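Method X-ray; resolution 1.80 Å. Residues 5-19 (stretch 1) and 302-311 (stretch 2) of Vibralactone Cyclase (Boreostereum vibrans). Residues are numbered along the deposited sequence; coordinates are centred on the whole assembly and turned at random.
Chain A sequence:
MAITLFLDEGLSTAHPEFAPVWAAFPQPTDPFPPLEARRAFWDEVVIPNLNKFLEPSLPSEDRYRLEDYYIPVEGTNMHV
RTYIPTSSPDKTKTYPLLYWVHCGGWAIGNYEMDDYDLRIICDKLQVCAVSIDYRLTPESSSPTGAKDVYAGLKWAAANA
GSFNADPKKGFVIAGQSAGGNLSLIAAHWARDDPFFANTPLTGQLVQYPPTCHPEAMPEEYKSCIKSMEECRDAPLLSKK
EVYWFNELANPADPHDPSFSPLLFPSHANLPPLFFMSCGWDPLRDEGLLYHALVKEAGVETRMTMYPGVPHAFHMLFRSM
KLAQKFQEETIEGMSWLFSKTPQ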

# COMPACT_ATOMS: atom_id res chain seq x y z
N LEU A 5 -10.77 3.92 20.24
CA LEU A 5 -10.28 2.61 19.75
C LEU A 5 -11.39 1.90 18.96
O LEU A 5 -12.55 1.91 19.43
N PHE A 6 -11.04 1.32 17.81
CA PHE A 6 -12.01 0.60 16.94
C PHE A 6 -11.91 -0.85 17.40
O PHE A 6 -10.87 -1.43 17.15
N LEU A 7 -12.98 -1.43 17.93
CA LEU A 7 -12.96 -2.76 18.59
C LEU A 7 -13.37 -4.00 17.75
O LEU A 7 -12.44 -4.66 17.29
N ASP A 8 -14.66 -4.36 17.68
CA ASP A 8 -15.12 -5.65 17.07
C ASP A 8 -16.27 -5.50 16.06
O ASP A 8 -16.43 -4.40 15.53
N GLU A 9 -16.94 -6.65 15.83
CA GLU A 9 -18.15 -7.06 15.03
C GLU A 9 -17.95 -8.43 14.35
O GLU A 9 -18.39 -8.55 13.20
N GLY A 10 -17.40 -9.43 15.04
CA GLY A 10 -17.14 -10.69 14.31
C GLY A 10 -16.27 -10.41 13.09
O GLY A 10 -16.59 -10.82 12.00
N LEU A 11 -15.20 -9.67 13.30
CA LEU A 11 -14.25 -9.29 12.25
C LEU A 11 -13.64 -10.50 11.57
O LEU A 11 -13.39 -10.47 10.36
N SER A 12 -13.41 -11.59 12.31
CA SER A 12 -12.73 -12.77 11.78
C SER A 12 -13.65 -13.97 11.56
O SER A 12 -13.17 -15.10 11.40
N THR A 13 -14.96 -13.76 11.52
CA THR A 13 -15.88 -14.80 11.07
C THR A 13 -16.10 -14.63 9.57
O THR A 13 -16.39 -13.52 9.11
N ALA A 14 -15.98 -15.73 8.82
CA ALA A 14 -15.96 -15.64 7.37
C ALA A 14 -17.19 -14.91 6.83
O ALA A 14 -18.33 -15.23 7.18
N HIS A 15 -16.94 -13.88 6.02
CA HIS A 15 -18.01 -13.22 5.29
C HIS A 15 -18.77 -14.25 4.45
O HIS A 15 -18.13 -15.09 3.79
N PRO A 16 -20.11 -14.22 4.45
CA PRO A 16 -20.87 -15.23 3.69
C PRO A 16 -20.50 -15.31 2.23
O PRO A 16 -20.62 -16.38 1.63
N GLU A 17 -20.08 -14.20 1.61
CA GLU A 17 -19.68 -14.24 0.22
C GLU A 17 -18.28 -14.81 0.05
O GLU A 17 -17.94 -15.29 -1.03
N PHE A 18 -17.47 -14.78 1.11
CA PHE A 18 -16.10 -15.25 0.99
C PHE A 18 -15.94 -16.75 1.25
O PHE A 18 -15.10 -17.39 0.61
N ALA A 19 -16.69 -17.32 2.19
CA ALA A 19 -16.53 -18.73 2.53
C ALA A 19 -16.60 -19.66 1.31
O ALA A 19 -15.70 -20.51 1.16
N ARG A 302 -9.72 8.88 7.92
CA ARG A 302 -10.88 8.05 7.64
C ARG A 302 -10.46 6.60 7.66
O ARG A 302 -9.36 6.26 7.24
N MET A 303 -11.33 5.74 8.18
CA MET A 303 -11.08 4.32 8.32
C MET A 303 -12.22 3.59 7.62
O MET A 303 -13.37 4.03 7.68
N THR A 304 -11.88 2.51 6.91
CA THR A 304 -12.87 1.61 6.33
C THR A 304 -12.48 0.20 6.70
O THR A 304 -11.36 -0.21 6.40
N MET A 305 -13.40 -0.54 7.32
CA MET A 305 -13.17 -1.91 7.74
C MET A 305 -13.97 -2.89 6.88
O MET A 305 -15.18 -2.70 6.68
N TYR A 306 -13.32 -3.93 6.37
CA TYR A 306 -13.97 -5.03 5.66
C TYR A 306 -13.99 -6.26 6.55
O TYR A 306 -13.01 -7.03 6.58
N PRO A 307 -15.06 -6.49 7.32
CA PRO A 307 -15.08 -7.65 8.21
C PRO A 307 -15.17 -8.96 7.44
O PRO A 307 -15.70 -9.03 6.33
N GLY A 308 -14.62 -10.00 8.06
CA GLY A 308 -14.76 -11.36 7.55
C GLY A 308 -14.00 -11.68 6.27
O GLY A 308 -14.27 -12.72 5.66
N VAL A 309 -13.08 -10.82 5.84
CA VAL A 309 -12.26 -11.16 4.68
C VAL A 309 -10.79 -11.01 5.01
O VAL A 309 -10.41 -10.19 5.87
N PRO A 310 -9.93 -11.79 4.36
CA PRO A 310 -8.51 -11.81 4.72
C PRO A 310 -7.69 -10.72 4.03
O PRO A 310 -8.13 -10.01 3.12
N HIS A 311 -6.45 -10.63 4.49
CA HIS A 311 -5.41 -9.77 3.92
C HIS A 311 -5.29 -9.95 2.41
O HIS A 311 -5.03 -11.05 1.92

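A mostly irregular segment can be joined to a strand and turn by few backbone hydrogen bonds, with side chains packing around them. The N-terminal stretch of vibralactone cyclase, packed against a strand and turn some 290 residues later, is a compact example.

The polar fastening centres on Gly308, in the type II turn from Tyr306 to Val309. Gly308 N donates to Leu11 O at 2.7 Å, and Gly308 O accepts from His15 N at 2.9 Å in a nearly linear bond. Such closeness leaves no room for a side chain: Gly308 CA lies 3.1 Å from Thr13 O, and a CB there would clash with Thr13 O and His15 N. The positive phi of Gly308 also suits glycine.

Apolar packing spreads from this point in two directions. Toward the start of the strand, alternation sends Met303, Met305 and Pro307 toward the first stretch, while Thr304 and Tyr306 point away. Phe6, chi1 t, points toward the second stretch and contacts both methionines, each t, p, p. Phe6 CZ lies 3.6 Å from Met305 CB, and Phe6 CD2 lies 4.2 Å from Met303 CG. Leu11 (m, t) leaves its backbone sideways, yet its end comes nearer: Leu11 CD1 meets Met305 CE at 3.8 Å and Leu11 CD2 meets Pro307 CB at 3.6 Å. Met305 is thus shared by Phe6 and Leu11. Beyond the turn, Phe18 CB and Val309 CG1 (Val309 chi1 m) approach to 4.0 Å.

Aromatic faces supply a third kind of contact. Met305 CE sits over one face of Phe6, 4.3 Å from the ring centroid, a CH-pi arrangement; Met305 SD lies obliquely, 5.4 Å from the Phe6 ring centroid. The same principle recurs at Phe18, which has chi1 t and points toward the second stretch: Pro310 CD lies 3.7 Å from the Phe18 ring centroid, so Pro310 CD packs against the face of the Phe18 ring.

Polar side chains mainly shape the first stretch itself. Thr13 (chi1 p) points away from the strand and Thr13 OG1 donates to Gly10 O at 2.9 Å, bracing the type I turn from Gly10 to Thr13. His15, chi1 t, points toward the second stretch, where His15 CD2 comes within 3.8 Å of Pro307 O at the ring edge. His15 ND1 accepts from Glu17 N at 3.0 Å, a capping bond at the turn that leads into the helix. One residue can therefore anchor the segment through its backbone N while its side chain makes the capping bond ahead of the helix. Glu9, poorly ordered, adds only a peripheral contact, Glu9 OE1 to Pro307 CG at 3.8 Å.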

# COMPACT_ATOMS: atom_id res chain seq x y z
CB LEU A 5 -9.83 1.76 20.95
CG LEU A 5 -10.94 0.97 21.64
CD1 LEU A 5 -11.31 -0.27 20.83
CD2 LEU A 5 -10.53 0.57 23.05
CB PHE A 6 -11.60 0.70 15.46
CG PHE A 6 -12.44 -0.14 14.51
CD1 PHE A 6 -12.65 -1.48 14.72
CD2 PHE A 6 -12.98 0.42 13.37
CE1 PHE A 6 -13.43 -2.23 13.87
CE2 PHE A 6 -13.76 -0.34 12.51
CZ PHE A 6 -13.99 -1.66 12.77
CB LEU A 7 -13.74 -2.65 19.90
CG LEU A 7 -12.93 -2.87 21.18
CD1 LEU A 7 -13.57 -2.19 22.36
CD2 LEU A 7 -12.78 -4.35 21.47
CB ASP A 8 -15.62 -6.66 18.11
CG ASP A 8 -16.20 -6.08 19.40
OD1 ASP A 8 -15.50 -5.31 20.04
OD2 ASP A 8 -17.31 -6.45 19.77
CB GLU A 9 -18.72 -6.05 14.03
CG GLU A 9 -17.97 -5.95 12.70
CD GLU A 9 -18.32 -4.72 11.90
OE1 GLU A 9 -19.27 -4.79 11.11
OE2 GLU A 9 -17.65 -3.69 12.07
CB LEU A 11 -13.17 -8.38 12.83
CG LEU A 11 -13.64 -6.94 13.09
CD1 LEU A 11 -12.49 -5.98 13.26
CD2 LEU A 11 -14.54 -6.45 11.97
CB SER A 12 -11.57 -13.16 12.68
OG SER A 12 -11.97 -13.19 14.03
CB THR A 13 -17.20 -14.72 11.83
OG1 THR A 13 -17.76 -13.42 11.63
CG2 THR A 13 -16.98 -14.89 13.33
CB ALA A 14 -15.86 -17.03 6.76
CB HIS A 15 -17.43 -12.13 4.37
CG HIS A 15 -18.44 -11.19 3.80
ND1 HIS A 15 -19.34 -11.56 2.82
CD2 HIS A 15 -18.69 -9.88 4.07
CE1 HIS A 15 -20.11 -10.52 2.52
NE2 HIS A 15 -19.73 -9.49 3.25
CB PRO A 16 -22.33 -14.77 3.86
CG PRO A 16 -22.33 -13.98 5.10
CD PRO A 16 -21.01 -13.27 5.13
CB GLU A 17 -19.77 -12.85 -0.42
CG GLU A 17 -21.21 -12.38 -0.63
CD GLU A 17 -21.33 -10.90 -0.93
OE1 GLU A 17 -20.44 -10.33 -1.60
OE2 GLU A 17 -22.33 -10.30 -0.48
CB PHE A 18 -15.17 -14.50 1.95
CG PHE A 18 -13.74 -14.92 1.83
CD1 PHE A 18 -13.02 -14.65 0.68
CD2 PHE A 18 -13.13 -15.61 2.86
CE1 PHE A 18 -11.71 -15.05 0.56
CE2 PHE A 18 -11.82 -16.02 2.74
CZ PHE A 18 -11.11 -15.73 1.58
CB ALA A 19 -17.56 -19.13 3.59
CB ARG A 302 -11.52 8.40 6.30
CG ARG A 302 -12.24 9.72 6.33
CD ARG A 302 -13.13 9.93 5.12
NE ARG A 302 -13.66 11.29 5.16
CZ ARG A 302 -14.39 11.85 4.20
NH1 ARG A 302 -14.69 11.17 3.09
NH2 ARG A 302 -14.82 13.10 4.35
CB MET A 303 -11.02 3.95 9.80
CG MET A 303 -11.36 2.52 10.17
SD MET A 303 -10.03 1.40 9.73
CE MET A 303 -8.65 2.19 10.56
CB THR A 304 -12.95 1.73 4.81
OG1 THR A 304 -13.22 3.09 4.45
CG2 THR A 304 -14.05 0.83 4.29
CB MET A 305 -13.51 -2.09 9.22
CG MET A 305 -13.50 -3.54 9.70
SD MET A 305 -11.86 -4.33 9.67
CE MET A 305 -10.98 -3.38 10.92
CB TYR A 306 -13.28 -5.32 4.33
CG TYR A 306 -13.68 -4.33 3.26
CD1 TYR A 306 -13.24 -3.02 3.30
CD2 TYR A 306 -14.54 -4.71 2.23
CE1 TYR A 306 -13.63 -2.11 2.34
CE2 TYR A 306 -14.93 -3.80 1.26
CZ TYR A 306 -14.47 -2.51 1.32
OH TYR A 306 -14.86 -1.60 0.36
CB PRO A 307 -16.34 -7.43 9.07
CG PRO A 307 -17.11 -6.34 8.44
CD PRO A 307 -16.23 -5.61 7.47
CB VAL A 309 -12.65 -10.31 3.45
CG1 VAL A 309 -13.95 -10.84 2.87
CG2 VAL A 309 -12.78 -8.86 3.83
CB PRO A 310 -8.08 -13.20 4.25
CG PRO A 310 -8.90 -13.42 3.03
CD PRO A 310 -10.25 -12.85 3.39
CB HIS A 311 -4.09 -10.13 4.60
CG HIS A 311 -2.99 -9.14 4.40
ND1 HIS A 311 -2.77 -8.08 5.26
CD2 HIS A 311 -2.00 -9.09 3.48
CE1 HIS A 311 -1.70 -7.42 4.88
NE2 HIS A 311 -1.21 -8.00 3.80